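Local coordinates for protein putative exonuclease (Eubacterium rectale, PDB 3L0A) that is a putative exonuclease of the PDDEXK-like clan that binds a zinc ion and probably acts as a hydrolase, at residues S60-Y65 with E96-I101. Residues are numbered along the deposited sequence; the frame is centred on the assembly and turned at random.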
loop_
_atom_site.group_PDB
_atom_site.type_symbol
_atom_site.label_atom_id
_atom_site.label_comp_id
_atom_site.label_asym_id
_atom_site.label_seq_id
_atom_site.Cartn_x
_atom_site.Cartn_y
_atom_site.Cartn_z
ATOM N N SER A 60 13.195 -17.446 11.256
ATOM C CA SER A 60 14.093 -18.173 12.193
ATOM C C SER A 60 13.303 -18.971 13.294
ATOM O O SER A 60 13.784 -20.012 13.832
ATOM C CB SER A 60 15.122 -17.264 12.895
ATOM O OG SER A 60 16.208 -16.883 12.060
ATOM N N TYR A 61 12.107 -18.493 13.614
ATOM C CA TYR A 61 11.280 -19.128 14.635
ATOM C C TYR A 61 10.921 -20.508 14.138
ATOM O O TYR A 61 11.013 -21.494 14.877
ATOM C CB TYR A 61 10.000 -18.309 14.872
ATOM C CG TYR A 61 9.092 -18.793 16.000
ATOM C CD1 TYR A 61 8.102 -19.739 15.777
ATOM C CD2 TYR A 61 9.196 -18.271 17.273
ATOM C CE1 TYR A 61 7.231 -20.133 16.799
ATOM C CE2 TYR A 61 8.336 -18.652 18.294
ATOM C CZ TYR A 61 7.360 -19.594 18.058
ATOM O OH TYR A 61 6.538 -20.001 19.094
ATOM N N VAL A 62 10.541 -20.549 12.869
ATOM C CA VAL A 62 10.168 -21.768 12.212
ATOM C C VAL A 62 11.363 -22.684 12.028
ATOM O O VAL A 62 11.234 -23.900 12.283
ATOM C CB VAL A 62 9.483 -21.496 10.870
ATOM C CG1 VAL A 62 9.259 -22.783 10.179
ATOM C CG2 VAL A 62 8.133 -20.707 11.068
ATOM N N ASP A 63 12.523 -22.149 11.625
ATOM C CA ASP A 63 13.758 -22.994 11.565
ATOM C C ASP A 63 14.003 -23.645 12.906
ATOM O O ASP A 63 14.270 -24.852 13.039
ATOM C CB ASP A 63 15.013 -22.162 11.287
ATOM C CG ASP A 63 15.211 -21.858 9.848
ATOM O OD1 ASP A 63 14.694 -22.603 8.998
ATOM O OD2 ASP A 63 15.903 -20.859 9.566
ATOM N N SER A 64 13.939 -22.809 13.927
ATOM C CA SER A 64 14.189 -23.273 15.252
ATOM C C SER A 64 13.205 -24.358 15.710
ATOM O O SER A 64 13.606 -25.276 16.433
ATOM C CB SER A 64 14.204 -22.137 16.240
ATOM O OG SER A 64 14.856 -22.646 17.391
ATOM N N TYR A 65 11.936 -24.253 15.307
ATOM C CA TYR A 65 10.961 -25.323 15.620
ATOM C C TYR A 65 11.467 -26.656 15.057
ATOM O O TYR A 65 11.542 -27.641 15.803
ATOM C CB TYR A 65 9.540 -25.026 15.113
ATOM C CG TYR A 65 8.624 -26.203 15.291
ATOM C CD1 TYR A 65 8.085 -26.498 16.511
ATOM C CD2 TYR A 65 8.365 -27.050 14.254
ATOM C CE1 TYR A 65 7.296 -27.598 16.682
ATOM C CE2 TYR A 65 7.587 -28.124 14.408
ATOM C CZ TYR A 65 7.058 -28.403 15.633
ATOM O OH TYR A 65 6.277 -29.475 15.789
ATOM N N GLU A 96 0.728 -21.182 13.263
ATOM C CA GLU A 96 -0.343 -21.598 12.346
ATOM C C GLU A 96 0.234 -22.201 11.083
ATOM O O GLU A 96 -0.244 -23.228 10.574
ATOM C CB GLU A 96 -1.295 -20.443 11.988
ATOM C CG GLU A 96 -2.517 -20.303 12.944
ATOM C CD GLU A 96 -3.392 -19.047 12.680
ATOM O OE1 GLU A 96 -3.034 -18.190 11.818
ATOM O OE2 GLU A 96 -4.440 -18.924 13.365
ATOM N N ILE A 97 1.255 -21.541 10.575
ATOM C CA ILE A 97 1.931 -22.015 9.380
ATOM C C ILE A 97 2.579 -23.366 9.678
ATOM O O ILE A 97 2.445 -24.287 8.891
ATOM C CB ILE A 97 2.995 -21.047 8.887
ATOM C CG1 ILE A 97 2.372 -19.709 8.475
ATOM C CG2 ILE A 97 3.718 -21.652 7.751
ATOM C CD1 ILE A 97 3.368 -18.600 8.332
ATOM N N ILE A 98 3.271 -23.502 10.805
ATOM C CA ILE A 98 3.927 -24.811 11.139
ATOM C C ILE A 98 2.915 -25.963 11.155
ATOM O O ILE A 98 3.202 -27.084 10.671
ATOM C CB ILE A 98 4.641 -24.759 12.478
ATOM C CG1 ILE A 98 5.908 -23.896 12.376
ATOM C CG2 ILE A 98 4.988 -26.124 13.012
ATOM C CD1 ILE A 98 6.466 -23.467 13.764
ATOM N N ALA A 99 1.765 -25.735 11.766
ATOM C CA ALA A 99 0.746 -26.784 11.863
ATOM C C ALA A 99 0.237 -27.153 10.482
ATOM O O ALA A 99 -0.098 -28.307 10.218
ATOM C CB ALA A 99 -0.426 -26.316 12.738
ATOM N N ARG A 100 0.168 -26.156 9.613
ATOM C CA ARG A 100 -0.309 -26.357 8.255
ATOM C C ARG A 100 0.627 -27.260 7.441
ATOM O O ARG A 100 0.167 -28.189 6.745
ATOM C CB ARG A 100 -0.544 -25.023 7.560
ATOM C CG ARG A 100 -0.960 -25.178 6.099
ATOM C CD ARG A 100 -2.229 -25.992 6.007
ATOM N NE ARG A 100 -2.712 -26.185 4.655
ATOM C CZ ARG A 100 -2.648 -27.324 3.957
ATOM N NH1 ARG A 100 -2.060 -28.432 4.404
ATOM N NH2 ARG A 100 -3.166 -27.349 2.763
ATOM N N ILE A 101 1.922 -26.988 7.562
ATOM C CA ILE A 101 3.015 -27.825 7.014
ATOM C C ILE A 101 2.952 -29.234 7.576
ATOM O O ILE A 101 3.087 -30.232 6.861
ATOM C CB ILE A 101 4.384 -27.205 7.405
ATOM C CG1 ILE A 101 4.684 -25.955 6.580
ATOM C CG2 ILE A 101 5.500 -28.157 7.233
ATOM C CD1 ILE A 101 5.942 -25.090 7.131
#
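Ile98 and its partners Val62 and Tyr65 form an apolar contact between 60-65 and 96-101, on helices 54-67 and 89-102 within the PDDEXK-like domain and well away from the zinc site. The CA atoms of Val62 and Ile98, the nearest such pair across the two segments, lie 7.0 Å apart, and about 220 Å² of surface is buried, the greatest share on Ile98. Both branches of this isoleucine are used. Its CG2, anti to the backbone N, sits over one face of the Tyr65 ring, 3.9 Å from the ring centroid and 27° off the normal. That is a CH-pi contact displaced toward the rim, where CG2 approaches Tyr65 CE2 to 3.6 Å. Through the other branch, Ile98 CD1 reaches the root of the tyrosine, 3.7 Å from Tyr65 CB, while Ile98 CG1 lies against Val62 CG2 at 4.1 Å. Tyr65 CG stands anti to its own N (chi1 173°), which carries the ring out to meet CG2. An alanine in place of Ile98 would remove both branches and is likely to leave one ring face of Tyr65 without its methyl partner and a gap beside Val62. Leu144 of strand 140-147 touches Val62 and Ile101, and Val146 touches Ile97, placing the strand against this side of the helices. Between the two segments the contact rests on apolar packing and a CH-pi contact, while hydrogen bonds from Tyr65 OH to Glu102 OE2 and Tyr61 OH to Glu95 OE2, just outside 96-101, also tie the helices together.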